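Malate dehydrogenase (Porphyromonas gingivalis, PDB 3FI9) probably catalyses the NAD-dependent interconversion of malate and oxaloacetate. Local coordinates at residues G21-M24 / A25-A29; V50-E53 / I54-G58; T65-D69 / I70-L74; L97-G100 / N101-A105; L294-E297 / A298-A301. All coordinates share one frame; numbering follows the deposited sequence.

How the interactions relate
Interactions 1 to 4 belong to the NAD-binding Rossmann-type domain, while interaction 5 lies in the C-terminal domain, its centre about 37 Å from that of interaction 1 and remote from the predicted sites. Interactions 1 and 2 lie on neighbouring helices, 19-30 and 44-57, with centres about 10 Å apart; S22 packs on V50, and I54 reaches A25 and Q26. Both face the second subunit. Interaction 3 touches interaction 2 through F66, which packs on A51 and R55. Interaction 4, centred about 24 Å from interaction 1, contributes N101 to the predicted coenzyme site, to which G21 of interaction 1 is also assigned. Interaction 5 stands about 32 Å from interaction 4, centre to centre.

Interaction 1: G21-M24 / A25-A29; sequences GSNM and AQTAA
The carbonyl oxygen of N23 accepts twice from T27, once from the backbone and once from the hydroxyl. T27 N lies 2.9 Å from N23 O, with an N-H...O angle of 154°, the regular bond of the helix. T27 OG1 adds a second bond of 2.9 Å to N23 O and comes from above the carbonyl plane rather than onto a lone pair. The hydroxyl can do this because OG1 stands beside its own backbone N, anti to the carbonyl carbon (chi1 -60°), and faces back down the helix. N23 OD1 lies 3.3 Å from T27 OG1 and accepts from S241 OG, while N23 ND2 donates to Q26 OE1 of the second subunit. This is helix 19-30 of the first beta-alpha-beta unit of the Rossmann fold, and G21 closes the glycine-rich run predicted to bind NAD(+). Further i to i+4 bonds satisfy the main chain: A25 N to G21 O, Q26 N to S22 O (3.1 Å) and A28 N to M24 O (2.8 Å). S22 O takes a second donor, Q238 NE2 of the second subunit, and S22 OG is bonded to G18 O. M24, its chain extended beyond CG, leaves the helix to pack on S244 and I245 of helix 238-251 and on I125.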
loop_
_atom_site.group_PDB
_atom_site.type_symbol
_atom_site.label_atom_id
_atom_site.label_comp_id
_atom_site.label_asym_id
_atom_site.label_seq_id
_atom_site.Cartn_x
_atom_site.Cartn_y
_atom_site.Cartn_z
ATOM N N GLY A 21 -4.406 8.982 -1.688
ATOM C CA GLY A 21 -5.462 8.344 -2.527
ATOM C C GLY A 21 -4.948 7.140 -3.309
ATOM O O GLY A 21 -5.663 6.147 -3.504
ATOM N N SER A 22 -3.724 7.223 -3.805
ATOM C CA SER A 22 -3.178 6.089 -4.581
ATOM C C SER A 22 -3.008 4.840 -3.662
ATOM O O SER A 22 -3.265 3.664 -4.051
ATOM C CB SER A 22 -1.888 6.491 -5.313
ATOM O OG SER A 22 -0.770 6.720 -4.440
ATOM N N ASN A 23 -2.548 5.091 -2.442
ATOM C CA ASN A 23 -2.393 4.018 -1.460
ATOM C C ASN A 23 -3.762 3.483 -1.107
ATOM O O ASN A 23 -3.924 2.296 -0.939
ATOM C CB ASN A 23 -1.604 4.494 -0.232
ATOM C CG ASN A 23 -1.268 3.339 0.744
ATOM O OD1 ASN A 23 -2.117 2.891 1.490
ATOM N ND2 ASN A 23 -0.009 2.916 0.765
ATOM N N MET A 24 -4.776 4.348 -1.059
ATOM C CA MET A 24 -6.130 3.883 -0.774
ATOM C C MET A 24 -6.619 2.947 -1.866
ATOM O O MET A 24 -7.284 1.950 -1.587
ATOM C CB MET A 24 -7.120 5.053 -0.645
ATOM C CG MET A 24 -6.933 5.986 0.602
ATOM S SD MET A 24 -8.203 7.393 0.435
ATOM C CE MET A 24 -8.213 7.970 2.119
ATOM N N ALA A 25 -6.274 3.271 -3.094
ATOM C CA ALA A 25 -6.726 2.466 -4.201
ATOM C C ALA A 25 -6.149 1.074 -4.095
ATOM O O ALA A 25 -6.845 0.098 -4.319
ATOM C CB ALA A 25 -6.283 3.107 -5.565
ATOM N N GLN A 26 -4.864 0.990 -3.801
ATOM C CA GLN A 26 -4.188 -0.302 -3.666
ATOM C C GLN A 26 -4.789 -1.041 -2.458
ATOM O O GLN A 26 -5.010 -2.221 -2.503
ATOM C CB GLN A 26 -2.666 -0.083 -3.497
ATOM C CG GLN A 26 -1.913 -1.462 -3.217
ATOM C CD GLN A 26 -0.432 -1.258 -2.961
ATOM O OE1 GLN A 26 0.126 -0.187 -3.223
ATOM N NE2 GLN A 26 0.209 -2.279 -2.392
ATOM N N THR A 27 -5.074 -0.321 -1.374
ATOM C CA THR A 27 -5.615 -0.975 -0.192
ATOM C C THR A 27 -7.020 -1.515 -0.423
ATOM O O THR A 27 -7.366 -2.644 0.016
ATOM C CB THR A 27 -5.567 -0.011 1.020
ATOM O OG1 THR A 27 -4.197 0.358 1.245
ATOM C CG2 THR A 27 -6.149 -0.669 2.317
ATOM N N ALA A 28 -7.847 -0.715 -1.073
ATOM C CA ALA A 28 -9.222 -1.152 -1.348
ATOM C C ALA A 28 -9.229 -2.384 -2.254
ATOM O O ALA A 28 -10.005 -3.331 -2.045
ATOM C CB ALA A 28 -9.987 -0.022 -2.038
ATOM N N ALA A 29 -8.362 -2.371 -3.252
ATOM C CA ALA A 29 -8.241 -3.531 -4.142
ATOM C C ALA A 29 -7.731 -4.760 -3.401
ATOM O O ALA A 29 -8.267 -5.851 -3.570
ATOM C CB ALA A 29 -7.329 -3.178 -5.349
#

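Interaction 2: V50-E53 / I54-G58; sequences VAEE and IRHCG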
loop_
_atom_site.group_PDB
_atom_site.type_symbol
_atom_site.label_atom_id
_atom_site.label_comp_id
_atom_site.label_asym_id
_atom_site.label_seq_id
_atom_site.Cartn_x
_atom_site.Cartn_y
_atom_site.Cartn_z
ATOM N N VAL A 50 -1.527 6.637 -11.624
ATOM C CA VAL A 50 -1.994 5.828 -10.510
ATOM C C VAL A 50 -2.761 4.623 -11.031
ATOM O O VAL A 50 -2.496 3.523 -10.580
ATOM C CB VAL A 50 -2.839 6.596 -9.519
ATOM C CG1 VAL A 50 -3.346 5.662 -8.448
ATOM C CG2 VAL A 50 -2.024 7.763 -8.905
ATOM N N ALA A 51 -3.722 4.845 -11.944
ATOM C CA ALA A 51 -4.535 3.751 -12.485
ATOM C C ALA A 51 -3.662 2.696 -13.168
ATOM O O ALA A 51 -3.924 1.518 -13.041
ATOM C CB ALA A 51 -5.620 4.279 -13.465
ATOM N N GLU A 52 -2.651 3.150 -13.907
ATOM C CA GLU A 52 -1.727 2.249 -14.609
ATOM C C GLU A 52 -1.025 1.366 -13.579
ATOM O O GLU A 52 -0.943 0.159 -13.750
ATOM C CB GLU A 52 -0.701 3.025 -15.456
ATOM C CG GLU A 52 -1.299 3.766 -16.680
ATOM C CD GLU A 52 -1.926 2.851 -17.757
ATOM O OE1 GLU A 52 -2.591 1.837 -17.445
ATOM O OE2 GLU A 52 -1.780 3.172 -18.954
ATOM N N GLU A 53 -0.562 1.953 -12.490
ATOM C CA GLU A 53 0.076 1.160 -11.427
ATOM C C GLU A 53 -0.881 0.098 -10.840
ATOM O O GLU A 53 -0.491 -1.042 -10.624
ATOM C CB GLU A 53 0.634 2.075 -10.345
ATOM C CG GLU A 53 2.022 2.667 -10.692
ATOM C CD GLU A 53 3.087 2.225 -9.678
ATOM O OE1 GLU A 53 3.458 1.036 -9.644
ATOM O OE2 GLU A 53 3.509 3.079 -8.875
ATOM N N ILE A 54 -2.124 0.478 -10.567
ATOM C CA ILE A 54 -3.080 -0.476 -10.007
ATOM C C ILE A 54 -3.339 -1.612 -10.986
ATOM O O ILE A 54 -3.299 -2.796 -10.631
ATOM C CB ILE A 54 -4.396 0.209 -9.630
ATOM C CG1 ILE A 54 -4.071 1.392 -8.669
ATOM C CG2 ILE A 54 -5.425 -0.839 -9.125
ATOM C CD1 ILE A 54 -3.353 0.939 -7.354
ATOM N N ARG A 55 -3.556 -1.243 -12.244
ATOM C CA ARG A 55 -3.751 -2.245 -13.276
ATOM C C ARG A 55 -2.582 -3.251 -13.360
ATOM O O ARG A 55 -2.799 -4.424 -13.589
ATOM C CB ARG A 55 -3.925 -1.556 -14.629
ATOM C CG ARG A 55 -5.280 -0.910 -14.803
ATOM C CD ARG A 55 -5.173 0.105 -15.923
ATOM N NE ARG A 55 -6.471 0.641 -16.306
ATOM C CZ ARG A 55 -6.664 1.557 -17.267
ATOM N NH1 ARG A 55 -5.637 2.097 -17.882
ATOM N NH2 ARG A 55 -7.890 1.986 -17.578
ATOM N N HIS A 56 -1.368 -2.769 -13.215
ATOM C CA HIS A 56 -0.187 -3.619 -13.300
ATOM C C HIS A 56 0.049 -4.523 -12.068
ATOM O O HIS A 56 0.932 -5.393 -12.096
ATOM C CB HIS A 56 1.049 -2.737 -13.552
ATOM C CG HIS A 56 0.938 -1.868 -14.778
ATOM N ND1 HIS A 56 1.813 -0.830 -15.023
ATOM C CD2 HIS A 56 0.058 -1.881 -15.819
ATOM C CE1 HIS A 56 1.462 -0.227 -16.152
ATOM N NE2 HIS A 56 0.404 -0.849 -16.649
ATOM N N CYS A 57 -0.723 -4.320 -10.993
ATOM C CA CYS A 57 -0.673 -5.247 -9.841
ATOM C C CYS A 57 -1.345 -6.561 -10.187
ATOM O O CYS A 57 -1.076 -7.598 -9.556
ATOM C CB CYS A 57 -1.407 -4.659 -8.643
ATOM S SG CYS A 57 -0.484 -3.303 -7.915
ATOM N N GLY A 58 -2.274 -6.500 -11.136
ATOM C CA GLY A 58 -3.033 -7.698 -11.572
ATOM C C GLY A 58 -4.030 -8.195 -10.546
ATOM O O GLY A 58 -4.018 -9.382 -10.201
HETATM O O HOH W 1 -1.382 -0.455 -18.838
#
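E52 OE1 is gripped by R55 and by a water that ties it to H56. R55 NH1 forms a salt bridge of 3.1 Å to E52 OE1, with an N-H...O angle of 161°. The carboxylate oxygen lies in the guanidinium plane, yet the nitrogen meets it from well above the carboxylate plane, and the two flat groups are turned 68° apart. R55 reaches this position with its chain extended from CG to NE, whereas E52 is bent at chi2 (-64°) and curls back toward the helix. The water donates to E52 OE1 at 2.9 Å and lies in the ring plane at the edge of H56, also 2.9 Å from H56 NE2. The other oxygen, E52 OE2, is engaged by K164 of the second subunit, and one carboxylate thereby serves both the helix and the dimer. E52 O accepts from H56 N at 3.0 Å and at the same time sits over the centre of one face of the H56 ring, its closest ring atom being CG, 3.0 Å from E52 O. Near the helix end C57 N makes only a weak bond to E53 O and a better one of 3.0 Å to I54 O, before G58 turns away with positive phi. Helix 44-57 links strands 37-40 and 65-67 in a beta-alpha-beta unit; V50 and I54 pack against helix 19-30 of the preceding unit, A51 and R55 against F66 of strand 65-67, and E53 faces the second subunit, with a salt bridge to R232 there.

Interaction 3: T65-D69 / I70-L74; sequences TFTSD and IKEAL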
loop_
_atom_site.group_PDB
_atom_site.type_symbol
_atom_site.label_atom_id
_atom_site.label_comp_id
_atom_site.label_asym_id
_atom_site.label_seq_id
_atom_site.Cartn_x
_atom_site.Cartn_y
_atom_site.Cartn_z
ATOM N N THR A 65 -11.943 1.890 -12.767
ATOM C CA THR A 65 -12.277 2.998 -13.636
ATOM C C THR A 65 -11.572 4.230 -13.071
ATOM O O THR A 65 -11.275 4.302 -11.875
ATOM C CB THR A 65 -13.815 3.256 -13.826
ATOM O OG1 THR A 65 -14.498 3.344 -12.562
ATOM C CG2 THR A 65 -14.492 2.175 -14.731
ATOM N N PHE A 66 -11.249 5.181 -13.930
ATOM C CA PHE A 66 -10.737 6.450 -13.421
ATOM C C PHE A 66 -11.282 7.573 -14.251
ATOM O O PHE A 66 -11.571 7.395 -15.446
ATOM C CB PHE A 66 -9.226 6.493 -13.331
ATOM C CG PHE A 66 -8.510 6.370 -14.650
ATOM C CD1 PHE A 66 -8.060 7.508 -15.324
ATOM C CD2 PHE A 66 -8.267 5.125 -15.206
ATOM C CE1 PHE A 66 -7.380 7.387 -16.540
ATOM C CE2 PHE A 66 -7.582 5.013 -16.420
ATOM C CZ PHE A 66 -7.156 6.126 -17.082
ATOM N N THR A 67 -11.433 8.728 -13.616
ATOM C CA THR A 67 -12.025 9.865 -14.290
ATOM C C THR A 67 -11.735 11.165 -13.550
ATOM O O THR A 67 -11.568 11.184 -12.307
ATOM C CB THR A 67 -13.584 9.661 -14.473
ATOM O OG1 THR A 67 -14.143 10.789 -15.157
ATOM C CG2 THR A 67 -14.301 9.547 -13.128
ATOM N N SER A 68 -11.660 12.256 -14.319
ATOM C CA SER A 68 -11.596 13.616 -13.750
ATOM C C SER A 68 -12.924 14.369 -13.840
ATOM O O SER A 68 -12.966 15.587 -13.591
ATOM C CB SER A 68 -10.513 14.448 -14.424
ATOM O OG SER A 68 -9.269 13.839 -14.221
ATOM N N ASP A 69 -13.984 13.638 -14.171
ATOM C CA ASP A 69 -15.345 14.168 -14.270
ATOM C C ASP A 69 -16.130 13.701 -13.060
ATOM O O ASP A 69 -16.383 12.497 -12.884
ATOM C CB ASP A 69 -16.059 13.666 -15.535
ATOM C CG ASP A 69 -17.470 14.293 -15.704
ATOM O OD1 ASP A 69 -17.598 15.362 -16.338
ATOM O OD2 ASP A 69 -18.437 13.788 -15.135
ATOM N N ILE A 70 -16.524 14.651 -12.221
ATOM C CA ILE A 70 -17.185 14.278 -10.990
ATOM C C ILE A 70 -18.521 13.586 -11.192
ATOM O O ILE A 70 -18.848 12.730 -10.432
ATOM C CB ILE A 70 -17.329 15.468 -10.012
ATOM C CG1 ILE A 70 -17.842 14.939 -8.672
ATOM C CG2 ILE A 70 -18.180 16.595 -10.598
ATOM C CD1 ILE A 70 -16.698 14.279 -7.862
ATOM N N LYS A 71 -19.308 13.979 -12.201
ATOM C CA LYS A 71 -20.567 13.299 -12.451
ATOM C C LYS A 71 -20.317 11.827 -12.742
ATOM O O LYS A 71 -21.009 10.968 -12.235
ATOM C CB LYS A 71 -21.360 13.910 -13.630
ATOM C CG LYS A 71 -22.787 13.298 -13.718
ATOM C CD LYS A 71 -23.612 13.789 -14.930
ATOM C CE LYS A 71 -25.031 13.209 -14.850
ATOM N NZ LYS A 71 -25.945 13.913 -15.804
ATOM N N GLU A 72 -19.328 11.545 -13.574
ATOM C CA GLU A 72 -19.030 10.152 -13.921
ATOM C C GLU A 72 -18.611 9.327 -12.705
ATOM O O GLU A 72 -19.073 8.192 -12.511
ATOM C CB GLU A 72 -17.913 10.127 -14.963
ATOM C CG GLU A 72 -18.410 10.504 -16.337
ATOM C CD GLU A 72 -17.314 10.427 -17.371
ATOM O OE1 GLU A 72 -16.141 10.216 -16.971
ATOM O OE2 GLU A 72 -17.633 10.577 -18.573
ATOM N N ALA A 73 -17.774 9.934 -11.884
ATOM C CA ALA A 73 -17.195 9.324 -10.674
ATOM C C ALA A 73 -18.259 9.031 -9.622
ATOM O O ALA A 73 -18.251 7.975 -8.989
ATOM C CB ALA A 73 -16.129 10.262 -10.093
ATOM N N LEU A 74 -19.158 9.989 -9.396
ATOM C CA LEU A 74 -20.191 9.770 -8.362
ATOM C C LEU A 74 -21.425 9.003 -8.846
ATOM O O LEU A 74 -22.185 8.443 -8.054
ATOM C CB LEU A 74 -20.564 11.103 -7.703
ATOM C CG LEU A 74 -19.430 11.765 -6.908
ATOM C CD1 LEU A 74 -19.952 12.927 -6.113
ATOM C CD2 LEU A 74 -18.790 10.742 -5.987
#
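An ST turn at T67 runs directly into the N-cap of helix 70-74, and the two motifs share the turn between strand and helix. T67 OG1 accepts from D69 N at 3.0 Å, closing the turn, and donates to the carboxylate of E72 with 2.8 Å between T67 OG1 and E72 OE1. The hydroxyl is thus used in both senses. It is placed there by a rotation that sets OG1 opposite the backbone N (chi1 -179°) and leaves the methyl CG2 in the crowded position between N and the carbonyl carbon, where T67 CG2 meets A73 CB at 3.6 Å. E72, its chain extended beyond CG, offers OE1 to the hydroxyl, which meets it on the anti side, 22° out of the carboxylate plane. D69 is the N-cap: its OD2 receives E72 N at 2.9 Å through the anti lone pair, with an N-H...O angle of 155°, while D69 O takes A73 N at 3.1 Å almost along the C=O axis, the first backbone bond of the helix. The two carboxylates come within 4.6 Å, D69 OD2 to E72 OE1, a like-charge proximity that the bound N-H and hydroxyl, together with the start of the helix, would probably ease. S68 OG is bonded to the backbone O of D41, a residue predicted to bind NAD(+). Strand 65-67, an outermost strand of the sheet within this chain, pairs in parallel with strand 37-40; I70 and A73 rest on Y40 of that strand, and I70 and L74 also reach D111 on helix 94-115.

Interaction 4: L97-G100 / N101-A105; sequences LLKG and NAEIA
The carboxylate of E103 receives K99 NZ on the anti lone pair of OE2, away from its other oxygen, in a salt bridge of 2.8 Å between K99 NZ and E103 OE2. The amide of N101 folds back along the helix, and its ND2 lies 2.8 Å from L97 O, a weak bond because the N-H...O angle is only 124°. L97 O is taken more squarely by the N101 backbone N, also at 2.8 Å, and so receives two donors from a single residue. K99 and E103 lie side by side and point the same way; the lysine is extended until the last torsion (chi4 -46°) turns NZ across to the acid. The first torsion of E103 (chi1 -60°) sets CG beside its own backbone N, only 2.9 Å from K99 O; the bend at chi2 then turns the carboxylate toward the lysine. The same carbonyl accepts E103 N. Beyond, L98 and A102 face helix 297-319, packing on V317. A lysine and a glutamate four residues apart, bridged on an outer face, are a familiar feature of helices; here helix 94-115 also presents N101, next to F126, toward the predicted NAD(+) site of the Rossmann-type domain.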
loop_
_atom_site.group_PDB
_atom_site.type_symbol
_atom_site.label_atom_id
_atom_site.label_comp_id
_atom_site.label_asym_id
_atom_site.label_seq_id
_atom_site.Cartn_x
_atom_site.Cartn_y
_atom_site.Cartn_z
ATOM N N LEU A 97 -7.043 28.807 4.164
ATOM C CA LEU A 97 -7.075 27.343 4.115
ATOM C C LEU A 97 -8.392 26.798 4.679
ATOM O O LEU A 97 -8.952 25.833 4.159
ATOM C CB LEU A 97 -5.934 26.763 4.938
ATOM C CG LEU A 97 -4.567 26.506 4.317
ATOM C CD1 LEU A 97 -3.786 25.745 5.357
ATOM C CD2 LEU A 97 -4.694 25.685 3.042
ATOM N N LEU A 98 -8.857 27.422 5.757
ATOM C CA LEU A 98 -10.085 27.027 6.415
ATOM C C LEU A 98 -11.264 27.172 5.461
ATOM O O LEU A 98 -12.024 26.231 5.241
ATOM C CB LEU A 98 -10.313 27.911 7.638
ATOM C CG LEU A 98 -11.662 27.768 8.345
ATOM C CD1 LEU A 98 -11.882 26.332 8.791
ATOM C CD2 LEU A 98 -11.731 28.762 9.526
ATOM N N LYS A 99 -11.390 28.361 4.893
ATOM C CA LYS A 99 -12.422 28.662 3.916
ATOM C C LYS A 99 -12.288 27.789 2.669
ATOM O O LYS A 99 -13.282 27.279 2.144
ATOM C CB LYS A 99 -12.343 30.151 3.510
ATOM C CG LYS A 99 -13.520 30.617 2.654
ATOM C CD LYS A 99 -13.519 32.137 2.529
ATOM C CE LYS A 99 -14.809 32.626 1.874
ATOM N NZ LYS A 99 -15.169 31.826 0.664
ATOM N N GLY A 100 -11.058 27.637 2.190
ATOM C CA GLY A 100 -10.802 26.825 1.019
ATOM C C GLY A 100 -11.240 25.387 1.223
ATOM O O GLY A 100 -11.930 24.805 0.371
ATOM N N ASN A 101 -10.884 24.804 2.360
ATOM C CA ASN A 101 -11.308 23.415 2.612
ATOM C C ASN A 101 -12.796 23.289 2.935
ATOM O O ASN A 101 -13.446 22.284 2.566
ATOM C CB ASN A 101 -10.480 22.791 3.741
ATOM C CG ASN A 101 -9.101 22.478 3.304
ATOM O OD1 ASN A 101 -8.901 21.625 2.443
ATOM N ND2 ASN A 101 -8.123 23.183 3.868
ATOM N N ALA A 102 -13.345 24.287 3.628
ATOM C CA ALA A 102 -14.788 24.255 3.871
ATOM C C ALA A 102 -15.548 24.304 2.547
ATOM O O ALA A 102 -16.570 23.598 2.382
ATOM C CB ALA A 102 -15.230 25.375 4.790
ATOM N N GLU A 103 -15.071 25.132 1.618
ATOM C CA GLU A 103 -15.700 25.243 0.276
ATOM C C GLU A 103 -15.581 23.950 -0.538
ATOM O O GLU A 103 -16.506 23.581 -1.245
ATOM C CB GLU A 103 -15.099 26.374 -0.573
ATOM C CG GLU A 103 -15.208 27.788 0.013
ATOM C CD GLU A 103 -16.623 28.326 0.057
ATOM O OE1 GLU A 103 -17.572 27.552 -0.147
ATOM O OE2 GLU A 103 -16.782 29.542 0.311
ATOM N N ILE A 104 -14.439 23.279 -0.493
ATOM C CA ILE A 104 -14.363 22.030 -1.270
ATOM C C ILE A 104 -15.268 21.001 -0.622
ATOM O O ILE A 104 -15.903 20.220 -1.309
ATOM C CB ILE A 104 -12.946 21.443 -1.377
ATOM C CG1 ILE A 104 -11.994 22.486 -1.916
ATOM C CG2 ILE A 104 -12.949 20.297 -2.394
ATOM C CD1 ILE A 104 -10.510 22.174 -1.544
ATOM N N ALA A 105 -15.367 21.039 0.704
ATOM C CA ALA A 105 -16.263 20.122 1.407
ATOM C C ALA A 105 -17.718 20.429 1.037
ATOM O O ALA A 105 -18.507 19.522 0.844
ATOM C CB ALA A 105 -16.084 20.225 2.927
#

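Interaction 5: L294-E297 / A298-A301; sequences LGNE and AERA
R300 folds back over the start of its own helix, one face of its guanidinium covering the peptide between N296 and E297, with N296 C and E297 N off-centre toward its rim. From there R300 NH1 donates to L294 O at 2.8 Å, a bond that leaves in the guanidinium plane but arrives 53° above the carbonyl plane. The bend at chi3 (-66°) brings the group round, and G295 O also lies 3.0 Å from R300 NH1. Beside it N296 and E299 form a capping box. E299 N donates to N296 OD1 at 2.8 Å, nearly straight on to the carbonyl, and N296 N answers with a bond of 3.0 Å to E299 OE1. E299 OE1 also accepts from S191 OG and lies 3.1 Å from G295 CA, where the chain turns with positive phi. R300 N to N296 O (3.0 Å) and A301 N to E297 O begin the ordinary helical pattern. The first turn of helix 297-319 thus has side chains bonding to the main chain in both directions; a glutamate at this end would probably suit the helix dipole, and the carbonyl oxygen of L294 probably meets part of the arginine's charge.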
loop_
_atom_site.group_PDB
_atom_site.type_symbol
_atom_site.label_atom_id
_atom_site.label_comp_id
_atom_site.label_asym_id
_atom_site.label_seq_id
_atom_site.Cartn_x
_atom_site.Cartn_y
_atom_site.Cartn_z
ATOM N N LEU A 294 -18.736 8.122 29.192
ATOM C CA LEU A 294 -17.359 7.951 28.718
ATOM C C LEU A 294 -16.339 8.322 29.772
ATOM O O LEU A 294 -16.375 9.424 30.320
ATOM C CB LEU A 294 -17.057 8.802 27.487
ATOM C CG LEU A 294 -17.331 8.414 26.051
ATOM C CD1 LEU A 294 -16.622 9.462 25.187
ATOM C CD2 LEU A 294 -16.917 6.958 25.665
ATOM N N GLY A 295 -15.387 7.427 30.015
ATOM C CA GLY A 295 -14.303 7.710 30.953
ATOM C C GLY A 295 -14.807 8.175 32.315
ATOM O O GLY A 295 -15.862 7.729 32.786
ATOM N N ASN A 296 -14.050 9.063 32.954
ATOM C CA ASN A 296 -14.469 9.665 34.216
ATOM C C ASN A 296 -14.784 11.137 34.105
ATOM O O ASN A 296 -14.689 11.736 33.035
ATOM C CB ASN A 296 -13.393 9.468 35.288
ATOM C CG ASN A 296 -12.019 10.030 34.885
ATOM O OD1 ASN A 296 -11.888 11.125 34.333
ATOM N ND2 ASN A 296 -10.976 9.286 35.226
ATOM N N GLU A 297 -15.113 11.751 35.231
ATOM C CA GLU A 297 -15.539 13.148 35.168
ATOM C C GLU A 297 -14.455 14.081 34.678
ATOM O O GLU A 297 -14.735 14.994 33.903
ATOM C CB GLU A 297 -16.044 13.635 36.525
ATOM C CG GLU A 297 -16.600 15.064 36.486
ATOM C CD GLU A 297 -17.347 15.372 37.780
ATOM O OE1 GLU A 297 -17.232 14.573 38.733
ATOM O OE2 GLU A 297 -18.024 16.398 37.857
ATOM N N ALA A 298 -13.231 13.905 35.160
ATOM C CA ALA A 298 -12.126 14.726 34.689
ATOM C C ALA A 298 -11.872 14.618 33.181
ATOM O O ALA A 298 -11.605 15.625 32.515
ATOM C CB ALA A 298 -10.836 14.418 35.475
ATOM N N GLU A 299 -11.920 13.400 32.648
ATOM C CA GLU A 299 -11.727 13.227 31.204
ATOM C C GLU A 299 -12.856 13.900 30.427
ATOM O O GLU A 299 -12.609 14.547 29.416
ATOM C CB GLU A 299 -11.646 11.741 30.880
ATOM C CG GLU A 299 -10.406 11.118 31.476
ATOM C CD GLU A 299 -10.394 9.603 31.379
ATOM O OE1 GLU A 299 -11.464 8.969 31.374
ATOM O OE2 GLU A 299 -9.292 9.045 31.344
ATOM N N ARG A 300 -14.098 13.752 30.900
ATOM C CA ARG A 300 -15.228 14.430 30.224
ATOM C C ARG A 300 -15.048 15.951 30.222
ATOM O O ARG A 300 -15.436 16.646 29.264
ATOM C CB ARG A 300 -16.566 14.010 30.836
ATOM C CG ARG A 300 -16.890 12.550 30.486
ATOM C CD ARG A 300 -18.294 12.183 30.876
ATOM N NE ARG A 300 -18.529 12.184 32.321
ATOM C CZ ARG A 300 -18.253 11.184 33.143
ATOM N NH1 ARG A 300 -17.704 10.054 32.692
ATOM N NH2 ARG A 300 -18.552 11.306 34.432
ATOM N N ALA A 301 -14.416 16.476 31.269
ATOM C CA ALA A 301 -14.139 17.938 31.283
ATOM C C ALA A 301 -13.088 18.320 30.255
ATOM O O ALA A 301 -13.116 19.414 29.666
ATOM C CB ALA A 301 -13.743 18.397 32.702
#